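Local structure of Ispd/ispf bifunctional enzyme (Campylobacter jejuni, 1W55) at residues 75-80 / 158-163; 82-87 / 151-156; 143-148 / 168-173. The protein makes 4-diphosphocytidyl-2-C-methyl-D-erythritol from CTP and methylerythritol phosphate and cyclises its 2-phosphate with release of CMP, two steps of isoprenoid precursor biosynthesis. One frame throughout, in Å; residues are numbered along the deposited sequence.

In the fold
All three contacts lie in the N-terminal cytidylyltransferase part of the chain. After strands 4-9, 50-54 and 68-71, the chain enters helix 76-84, which supplies the first segment of contact 1 and then of contact 2. It passes through strands 91-96 and 119-124 to 143-148, the first half of contact 3. Strand 149-152 and the start of helix 153-159 close contact 2; residues just past that helix close contact 1, whose longer loop encloses that of contact 2. Contact 3 closes last, at helix 169-174, so its loop crosses both others. Helices 76-84, 153-159 and 169-174 thus join one another and the sheet beside the CMP pocket.

Contact 1: residues 75-80 / 158-163; sequences TRAESL and KALDQN. With C (cytidine-5'-monophosphate), chain D.
Leu160, just past the end of helix 153-159, packs on Ala77 and Leu80 of helix 76-84, joining two helices of the Rossmann-like, GT-A type cytidylyltransferase fold. The Leu160 side chain leaves CB with CG anti to the carbonyl carbon (chi1 -58°), and CG then forks toward the other helix. Branch CD1 takes two partners, the backbone O of Ala77 and Leu80 CG at 3.9 Å, while branch CD2 lies against Ala77 CB at 4.1 Å. Leu80 and Leu160 cross at about a right angle. A branched leucine suits this buried place because its fork touches both neighbours, and the small methyl of Ala77 is consistent with the close approach, 7.2 Å between Ala77 CA and Leu160 CA. The other side of helix 76-84 serves the nucleotide. Thr75 is its N-cap: OG1 accepts from Glu78 N at 3.2 Å and also bonds Leu164 O. Extended from CG to NE, Arg76 runs past the ribose, with CG 3.4 Å from O4' of CMP. Salt bridges to Asp96 and Asp169 hold its guanidinium; C5' of CMP lies at that group's edge, in plane. One turn into the helix, Ser79 OG donates to N3 of the cytosine at 2.7 Å.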
loop_
_atom_site.group_PDB
_atom_site.type_symbol
_atom_site.label_atom_id
_atom_site.label_comp_id
_atom_site.label_asym_id
_atom_site.label_seq_id
_atom_site.Cartn_x
_atom_site.Cartn_y
_atom_site.Cartn_z
ATOM N N THR A 75 13.979 -30.375 -29.988
ATOM C CA THR A 75 13.100 -30.590 -28.847
ATOM C C THR A 75 13.817 -30.194 -27.564
ATOM O O THR A 75 15.045 -30.064 -27.538
ATOM C CB THR A 75 12.675 -32.073 -28.757
ATOM O OG1 THR A 75 13.845 -32.891 -28.628
ATOM C CG2 THR A 75 12.029 -32.561 -30.058
ATOM N N ARG A 76 13.034 -30.022 -26.503
ATOM C CA ARG A 76 13.561 -29.861 -25.155
ATOM C C ARG A 76 14.679 -30.869 -24.863
ATOM O O ARG A 76 15.788 -30.483 -24.458
ATOM C CB ARG A 76 12.418 -30.012 -24.144
ATOM C CG ARG A 76 12.765 -29.599 -22.715
ATOM C CD ARG A 76 11.633 -29.865 -21.724
ATOM N NE ARG A 76 11.931 -29.408 -20.366
ATOM C CZ ARG A 76 12.705 -30.052 -19.486
ATOM N NH1 ARG A 76 13.306 -31.201 -19.803
ATOM N NH2 ARG A 76 12.887 -29.534 -18.274
ATOM N N ALA A 77 14.393 -32.152 -25.087
ATOM C CA ALA A 77 15.346 -33.223 -24.773
ATOM C C ALA A 77 16.621 -33.138 -25.607
ATOM O O ALA A 77 17.714 -33.432 -25.102
ATOM C CB ALA A 77 14.694 -34.602 -24.914
ATOM N N GLU A 78 16.498 -32.725 -26.872
ATOM C CA GLU A 78 17.696 -32.490 -27.678
ATOM C C GLU A 78 18.525 -31.296 -27.216
ATOM O O GLU A 78 19.752 -31.396 -27.152
ATOM C CB GLU A 78 17.415 -32.388 -29.178
ATOM C CG GLU A 78 18.686 -32.688 -29.970
ATOM C CD GLU A 78 18.576 -32.488 -31.470
ATOM O OE1 GLU A 78 17.565 -31.948 -31.965
ATOM O OE2 GLU A 78 19.536 -32.886 -32.165
ATOM N N SER A 79 17.883 -30.175 -26.899
ATOM C CA SER A 79 18.624 -29.047 -26.325
ATOM C C SER A 79 19.345 -29.483 -25.059
ATOM O O SER A 79 20.521 -29.177 -24.867
ATOM C CB SER A 79 17.699 -27.867 -26.025
ATOM O OG SER A 79 17.019 -27.452 -27.198
ATOM N N LEU A 80 18.634 -30.226 -24.216
ATOM C CA LEU A 80 19.174 -30.742 -22.962
ATOM C C LEU A 80 20.385 -31.654 -23.190
ATOM O O LEU A 80 21.425 -31.498 -22.543
ATOM C CB LEU A 80 18.077 -31.485 -22.172
ATOM C CG LEU A 80 18.497 -32.039 -20.798
ATOM C CD1 LEU A 80 19.268 -30.999 -19.950
ATOM C CD2 LEU A 80 17.285 -32.558 -20.037
ATOM N N LYS A 158 22.790 -40.898 -20.226
ATOM C CA LYS A 158 22.410 -42.224 -20.723
ATOM C C LYS A 158 20.931 -42.269 -21.084
ATOM O O LYS A 158 20.557 -42.833 -22.111
ATOM C CB LYS A 158 22.726 -43.317 -19.692
ATOM C CG LYS A 158 23.679 -44.398 -20.197
ATOM C CD LYS A 158 24.120 -45.326 -19.064
ATOM C CE LYS A 158 25.621 -45.200 -18.788
ATOM N NZ LYS A 158 25.913 -44.997 -17.336
ATOM N N ALA A 159 20.100 -41.663 -20.236
ATOM C CA ALA A 159 18.657 -41.600 -20.462
ATOM C C ALA A 159 18.272 -40.993 -21.818
ATOM O O ALA A 159 17.222 -41.329 -22.351
ATOM C CB ALA A 159 17.972 -40.839 -19.326
ATOM N N LEU A 160 19.122 -40.114 -22.360
ATOM C CA LEU A 160 18.811 -39.377 -23.597
ATOM C C LEU A 160 19.599 -39.887 -24.791
ATOM O O LEU A 160 19.660 -39.229 -25.831
ATOM C CB LEU A 160 19.035 -37.862 -23.427
ATOM C CG LEU A 160 18.239 -37.161 -22.321
ATOM C CD1 LEU A 160 18.694 -35.709 -22.143
ATOM C CD2 LEU A 160 16.749 -37.240 -22.614
ATOM N N ASP A 161 20.183 -41.072 -24.636
ATOM C CA ASP A 161 20.972 -41.706 -25.687
ATOM C C ASP A 161 20.234 -41.839 -27.028
ATOM O O ASP A 161 20.807 -41.544 -28.067
ATOM C CB ASP A 161 21.490 -43.070 -25.221
ATOM C CG ASP A 161 22.333 -43.766 -26.281
ATOM O OD1 ASP A 161 23.168 -43.089 -26.933
ATOM O OD2 ASP A 161 22.221 -44.986 -26.527
ATOM N N GLN A 162 18.966 -42.243 -26.997
ATOM C CA GLN A 162 18.205 -42.483 -28.224
ATOM C C GLN A 162 16.874 -41.748 -28.311
ATOM O O GLN A 162 16.501 -41.265 -29.385
ATOM C CB GLN A 162 17.948 -43.981 -28.404
ATOM C CG GLN A 162 19.183 -44.767 -28.808
ATOM C CD GLN A 162 18.912 -46.244 -28.935
ATOM O OE1 GLN A 162 17.766 -46.654 -29.155
ATOM N NE2 GLN A 162 19.962 -47.052 -28.810
ATOM N N ASN A 163 16.145 -41.697 -27.198
ATOM C CA ASN A 163 14.815 -41.105 -27.181
ATOM C C ASN A 163 14.850 -39.623 -26.798
ATOM O O ASN A 163 15.185 -39.264 -25.673
ATOM C CB ASN A 163 13.902 -41.897 -26.246
ATOM C CG ASN A 163 12.451 -41.438 -26.296
ATOM O OD1 ASN A 163 12.112 -40.404 -26.890
ATOM N ND2 ASN A 163 11.580 -42.211 -25.659
HETATM O OP3 C D . 7.089 -26.542 -22.307
HETATM P P C D . 8.041 -26.945 -23.408
HETATM O OP1 C D . 7.693 -26.322 -24.736
HETATM O OP2 C D . 8.377 -28.418 -23.443
HETATM O "O5'" C D . 9.415 -26.182 -23.050
HETATM C "C5'" C D . 10.107 -26.408 -21.831
HETATM C "C4'" C D . 11.430 -25.641 -21.832
HETATM O "O4'" C D . 12.367 -26.213 -22.752
HETATM C "C3'" C D . 11.263 -24.186 -22.227
HETATM O "O3'" C D . 11.993 -23.417 -21.289
HETATM C "C2'" C D . 11.887 -24.072 -23.601
HETATM O "O2'" C D . 12.486 -22.803 -23.837
HETATM C "C1'" C D . 12.914 -25.192 -23.588
HETATM N N1 C D . 13.127 -25.718 -24.935
HETATM C C2 C D . 14.443 -25.800 -25.420
HETATM O O2 C D . 15.411 -25.432 -24.701
HETATM N N3 C D . 14.643 -26.283 -26.664
HETATM C C4 C D . 13.600 -26.668 -27.449
HETATM N N4 C D . 13.830 -27.142 -28.702
HETATM C C5 C D . 12.293 -26.588 -26.982
HETATM C C6 C D . 12.080 -26.101 -25.698
#

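Contact 2: residues 82-87 / 151-156; sequences KALELI and SKTKLL
This is a buried, largely apolar packing contact between two helices beside the central sheet: the C-terminal part of helix 76-84 and the residues that follow, through Ile87, meet the first turn of helix 153-159. Leu84 and Leu156 carry one half, their side chains crossing at about a right angle. Leu84 CD1 rests 3.8 Å from Leu156 CG, and its CD2 lies 4.1 Å from Leu156 CD2, so both branches of Leu84 are used. The other half is Ile87 on Thr153, where two methyl groups meet, CG2 of Ile87 to CG2 of Thr153, at 3.7 Å. Threonine suits this place because it has two faces: with chi1 at -55°, OG1 turns beside its own backbone N and CG2 lies anti to that N, toward Ile87, while OG1 is bonded to Ser89 O. Beta-branched Ile87, closing a type I turn from Leu84 in which Ile87 N bonds Leu84 O at 2.8 Å, offers CG2 to the threonine. On the sheet side, Val92 of strand 91-96 touches Leu84, Thr153 and Leu156; Ile7 of strand 4-9 also meets Leu84 and Ile87, and Ile173 of helix 169-174 touches Leu156.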
loop_
_atom_site.group_PDB
_atom_site.type_symbol
_atom_site.label_atom_id
_atom_site.label_comp_id
_atom_site.label_asym_id
_atom_site.label_seq_id
_atom_site.Cartn_x
_atom_site.Cartn_y
_atom_site.Cartn_z
ATOM N N LYS A 82 22.411 -31.842 -25.742
ATOM C CA LYS A 82 23.559 -31.066 -26.211
ATOM C C LYS A 82 24.222 -30.305 -25.069
ATOM O O LYS A 82 25.445 -30.291 -24.961
ATOM C CB LYS A 82 23.156 -30.100 -27.326
ATOM C CG LYS A 82 22.686 -30.780 -28.612
ATOM C CD LYS A 82 22.036 -29.774 -29.557
ATOM C CE LYS A 82 23.079 -28.824 -30.161
ATOM N NZ LYS A 82 22.471 -27.867 -31.128
ATOM N N ALA A 83 23.418 -29.693 -24.204
ATOM C CA ALA A 83 23.963 -28.926 -23.079
ATOM C C ALA A 83 24.664 -29.817 -22.055
ATOM O O ALA A 83 25.630 -29.389 -21.418
ATOM C CB ALA A 83 22.872 -28.098 -22.413
ATOM N N LEU A 84 24.173 -31.044 -21.888
ATOM C CA LEU A 84 24.801 -32.000 -20.962
ATOM C C LEU A 84 26.255 -32.350 -21.309
ATOM O O LEU A 84 27.046 -32.634 -20.413
ATOM C CB LEU A 84 23.969 -33.280 -20.826
ATOM C CG LEU A 84 22.700 -33.196 -19.973
ATOM C CD1 LEU A 84 21.768 -34.348 -20.293
ATOM C CD2 LEU A 84 23.029 -33.167 -18.484
ATOM N N GLU A 85 26.611 -32.308 -22.593
ATOM C CA GLU A 85 27.987 -32.583 -23.014
ATOM C C GLU A 85 28.969 -31.545 -22.460
ATOM O O GLU A 85 30.188 -31.740 -22.510
ATOM C CB GLU A 85 28.092 -32.700 -24.542
ATOM C CG GLU A 85 27.472 -33.974 -25.105
ATOM C CD GLU A 85 28.049 -35.251 -24.488
ATOM O OE1 GLU A 85 29.175 -35.651 -24.869
ATOM O OE2 GLU A 85 27.382 -35.859 -23.618
ATOM N N LEU A 86 28.426 -30.460 -21.910
ATOM C CA LEU A 86 29.225 -29.419 -21.274
ATOM C C LEU A 86 29.419 -29.673 -19.764
ATOM O O LEU A 86 30.235 -29.012 -19.113
ATOM C CB LEU A 86 28.577 -28.046 -21.523
ATOM C CG LEU A 86 29.144 -27.063 -22.571
ATOM C CD1 LEU A 86 29.849 -27.732 -23.762
ATOM C CD2 LEU A 86 28.074 -26.070 -23.064
ATOM N N ILE A 87 28.683 -30.637 -19.219
ATOM C CA ILE A 87 28.657 -30.872 -17.775
ATOM C C ILE A 87 29.520 -32.065 -17.381
ATOM O O ILE A 87 29.418 -33.133 -17.985
ATOM C CB ILE A 87 27.196 -31.097 -17.284
ATOM C CG1 ILE A 87 26.260 -29.992 -17.802
ATOM C CG2 ILE A 87 27.140 -31.248 -15.749
ATOM C CD1 ILE A 87 26.640 -28.578 -17.384
ATOM N N SER A 151 19.269 -34.299 -11.307
ATOM C CA SER A 151 19.560 -35.653 -11.744
ATOM C C SER A 151 21.043 -35.924 -11.605
ATOM O O SER A 151 21.859 -34.993 -11.600
ATOM C CB SER A 151 19.151 -35.849 -13.210
ATOM O OG SER A 151 17.771 -35.620 -13.392
ATOM N N LYS A 152 21.385 -37.203 -11.498
ATOM C CA LYS A 152 22.770 -37.627 -11.653
ATOM C C LYS A 152 23.075 -37.460 -13.130
ATOM O O LYS A 152 22.362 -37.990 -13.996
ATOM C CB LYS A 152 22.979 -39.081 -11.211
ATOM C CG LYS A 152 22.598 -39.364 -9.750
ATOM C CD LYS A 152 23.779 -39.929 -8.951
ATOM C CE LYS A 152 23.342 -40.500 -7.590
ATOM N NZ LYS A 152 22.127 -41.389 -7.693
ATOM N N THR A 153 24.123 -36.693 -13.397
ATOM C CA THR A 153 24.516 -36.314 -14.745
ATOM C C THR A 153 24.704 -37.509 -15.675
ATOM O O THR A 153 24.165 -37.529 -16.790
ATOM C CB THR A 153 25.796 -35.487 -14.666
ATOM O OG1 THR A 153 25.568 -34.378 -13.788
ATOM C CG2 THR A 153 26.115 -34.839 -16.005
ATOM N N LYS A 154 25.443 -38.509 -15.201
ATOM C CA LYS A 154 25.763 -39.676 -16.022
ATOM C C LYS A 154 24.496 -40.420 -16.444
ATOM O O LYS A 154 24.385 -40.844 -17.592
ATOM C CB LYS A 154 26.752 -40.607 -15.301
ATOM C CG LYS A 154 28.117 -39.953 -15.013
ATOM C CD LYS A 154 29.082 -40.920 -14.316
ATOM C CE LYS A 154 29.213 -40.612 -12.821
ATOM N NZ LYS A 154 30.560 -40.071 -12.461
ATOM N N LEU A 155 23.540 -40.544 -15.525
ATOM C CA LEU A 155 22.281 -41.236 -15.804
ATOM C C LEU A 155 21.384 -40.490 -16.791
ATOM O O LEU A 155 20.731 -41.120 -17.633
ATOM C CB LEU A 155 21.505 -41.518 -14.513
ATOM C CG LEU A 155 22.070 -42.647 -13.635
ATOM C CD1 LEU A 155 21.200 -42.853 -12.418
ATOM C CD2 LEU A 155 22.244 -43.972 -14.401
ATOM N N LEU A 156 21.345 -39.159 -16.673
ATOM C CA LEU A 156 20.518 -38.332 -17.544
ATOM C C LEU A 156 21.091 -38.342 -18.957
ATOM O O LEU A 156 20.342 -38.416 -19.929
ATOM C CB LEU A 156 20.379 -36.902 -16.993
ATOM C CG LEU A 156 19.410 -35.946 -17.706
ATOM C CD1 LEU A 156 18.008 -36.530 -17.774
ATOM C CD2 LEU A 156 19.390 -34.538 -17.056
#

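Contact 3: residues 143-148 / 168-173; sequences KLIQTP and DDSTAI. With EDO (1,2-ethanediol), chain F.
Strand 142-145 ends beside the start of helix 169-174, and the two backbones come nearest at Ile145 and Asp168, whose CA atoms are 8.2 Å apart. The contact joins a strand of the sheet in the GT-A type nucleotidyltransferase fold to the N-cap of a helix, and just past it a cis peptide bond precedes Pro148 as the chain turns toward strand 149-152. Ile145 CG2, lying anti to its backbone N, is the methyl that reaches across, 3.5 Å from Asp168 OD2. The isoleucine suits a buried strand position, where it also packs on Thr121 and Ala123 of strand 119-124 and on Leu131 of the second subunit. Asp168 is a classic N-cap: an aspartate can accept from the amides that a helix start leaves without acceptors. Its OD1 takes Thr171 N at 2.9 Å, on the syn side and 23° out of the carboxylate plane, and also Thr171 OG1 nearly along the C-O axis. With OD2 accepting from Gln149 NE2, the carboxylate cannot easily rotate. The helix N-terminus and these donors would tend to favour the charged form. The sheet continues into the second subunit, where Lys143 and Leu144 pair with an antiparallel strand, and Thr129 of that chain packs on Asp168. The Asp168 side chain lies about 8 Å from that of Lys191, predicted to position MEP, and as far from bound CMP. A 1,2-ethanediol, probably from the crystallisation liquor, lies between the segments and is also bonded to Lys191; its O2 donates to Ile145 O at 2.9 Å. Next to Asp168 in the chain, Asp169 OD2 accepts weakly from a water at 2.9 Å, which lies 3.3 Å from Thr147 OG1.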
loop_
_atom_site.group_PDB
_atom_site.type_symbol
_atom_site.label_atom_id
_atom_site.label_comp_id
_atom_site.label_asym_id
_atom_site.label_seq_id
_atom_site.Cartn_x
_atom_site.Cartn_y
_atom_site.Cartn_z
ATOM N N LYS A 143 -0.207 -36.755 -11.183
ATOM C CA LYS A 143 0.834 -35.811 -10.755
ATOM C C LYS A 143 1.098 -34.791 -11.862
ATOM O O LYS A 143 1.295 -35.175 -13.022
ATOM C CB LYS A 143 2.148 -36.541 -10.465
ATOM C CG LYS A 143 2.267 -37.112 -9.082
ATOM C CD LYS A 143 3.693 -37.566 -8.802
ATOM C CE LYS A 143 3.748 -38.487 -7.592
ATOM N NZ LYS A 143 3.089 -39.808 -7.833
ATOM N N LEU A 144 1.116 -33.505 -11.512
ATOM C CA LEU A 144 1.625 -32.477 -12.422
ATOM C C LEU A 144 3.065 -32.203 -12.037
ATOM O O LEU A 144 3.350 -31.835 -10.891
ATOM C CB LEU A 144 0.798 -31.189 -12.372
ATOM C CG LEU A 144 -0.705 -31.297 -12.657
ATOM C CD1 LEU A 144 -1.359 -29.925 -12.549
ATOM C CD2 LEU A 144 -1.031 -31.949 -14.005
ATOM N N ILE A 145 3.978 -32.414 -12.982
ATOM C CA ILE A 145 5.394 -32.288 -12.700
ATOM C C ILE A 145 5.904 -30.881 -13.023
ATOM O O ILE A 145 5.455 -30.228 -13.971
ATOM C CB ILE A 145 6.220 -33.371 -13.455
ATOM C CG1 ILE A 145 5.683 -34.785 -13.179
ATOM C CG2 ILE A 145 7.680 -33.279 -13.088
ATOM C CD1 ILE A 145 5.784 -35.255 -11.706
ATOM N N GLN A 146 6.853 -30.430 -12.219
ATOM C CA GLN A 146 7.433 -29.114 -12.382
ATOM C C GLN A 146 8.947 -29.271 -12.458
ATOM O O GLN A 146 9.481 -30.386 -12.447
ATOM C CB GLN A 146 7.044 -28.201 -11.207
ATOM C CG GLN A 146 5.541 -27.907 -11.060
ATOM C CD GLN A 146 5.257 -26.871 -9.967
ATOM O OE1 GLN A 146 5.775 -26.980 -8.848
ATOM N NE2 GLN A 146 4.451 -25.858 -10.294
ATOM N N THR A 147 9.611 -28.129 -12.481
ATOM C CA THR A 147 11.049 -27.982 -12.649
ATOM C C THR A 147 11.364 -26.885 -11.584
ATOM O O THR A 147 10.426 -26.165 -11.212
ATOM C CB THR A 147 11.215 -27.533 -14.136
ATOM O OG1 THR A 147 11.761 -28.590 -14.945
ATOM C CG2 THR A 147 12.098 -26.388 -14.323
ATOM N N PRO A 148 12.588 -26.730 -11.046
ATOM C CA PRO A 148 13.811 -27.473 -11.391
ATOM C C PRO A 148 13.812 -28.954 -11.019
ATOM O O PRO A 148 13.082 -29.387 -10.127
ATOM C CB PRO A 148 14.913 -26.767 -10.577
ATOM C CG PRO A 148 14.302 -25.492 -10.040
ATOM C CD PRO A 148 12.829 -25.736 -9.984
ATOM N N ASP A 168 10.185 -34.107 -19.785
ATOM C CA ASP A 168 10.893 -33.765 -18.554
ATOM C C ASP A 168 12.002 -34.784 -18.294
ATOM O O ASP A 168 12.173 -35.741 -19.065
ATOM C CB ASP A 168 9.927 -33.664 -17.363
ATOM C CG ASP A 168 9.797 -34.975 -16.590
ATOM O OD1 ASP A 168 9.750 -36.051 -17.228
ATOM O OD2 ASP A 168 9.740 -35.024 -15.342
ATOM N N ASP A 169 12.742 -34.572 -17.208
ATOM C CA ASP A 169 13.874 -35.414 -16.880
ATOM C C ASP A 169 13.476 -36.657 -16.086
ATOM O O ASP A 169 14.144 -37.684 -16.188
ATOM C CB ASP A 169 14.938 -34.603 -16.140
ATOM C CG ASP A 169 15.397 -33.373 -16.931
ATOM O OD1 ASP A 169 14.962 -33.193 -18.091
ATOM O OD2 ASP A 169 16.182 -32.524 -16.469
ATOM N N SER A 170 12.384 -36.568 -15.322
ATOM C CA SER A 170 11.932 -37.691 -14.493
ATOM C C SER A 170 11.460 -38.889 -15.340
ATOM O O SER A 170 11.832 -40.035 -15.054
ATOM C CB SER A 170 10.866 -37.257 -13.474
ATOM O OG SER A 170 9.578 -37.132 -14.064
ATOM N N THR A 171 10.666 -38.621 -16.381
ATOM C CA THR A 171 10.251 -39.673 -17.312
ATOM C C THR A 171 11.440 -40.255 -18.068
ATOM O O THR A 171 11.451 -41.442 -18.371
ATOM C CB THR A 171 9.219 -39.177 -18.333
ATOM O OG1 THR A 171 9.716 -37.998 -18.999
ATOM C CG2 THR A 171 7.941 -38.733 -17.646
ATOM N N ALA A 172 12.431 -39.417 -18.382
ATOM C CA ALA A 172 13.630 -39.893 -19.069
ATOM C C ALA A 172 14.397 -40.878 -18.180
ATOM O O ALA A 172 14.707 -41.984 -18.605
ATOM C CB ALA A 172 14.519 -38.722 -19.495
ATOM N N ILE A 173 14.668 -40.468 -16.944
ATOM C CA ILE A 173 15.396 -41.284 -15.975
ATOM C C ILE A 173 14.619 -42.551 -15.597
ATOM O O ILE A 173 15.196 -43.638 -15.538
ATOM C CB ILE A 173 15.718 -40.457 -14.701
ATOM C CG1 ILE A 173 16.668 -39.294 -15.031
ATOM C CG2 ILE A 173 16.237 -41.367 -13.569
ATOM C CD1 ILE A 173 18.152 -39.600 -14.883
HETATM C C1 EDO F . 8.669 -29.977 -17.774
HETATM O O1 EDO F . 8.097 -28.730 -18.139
HETATM C C2 EDO F . 8.023 -30.479 -16.501
HETATM O O2 EDO F . 6.623 -30.421 -16.643
HETATM O O HOH W 1 14.038 -30.636 -16.085
#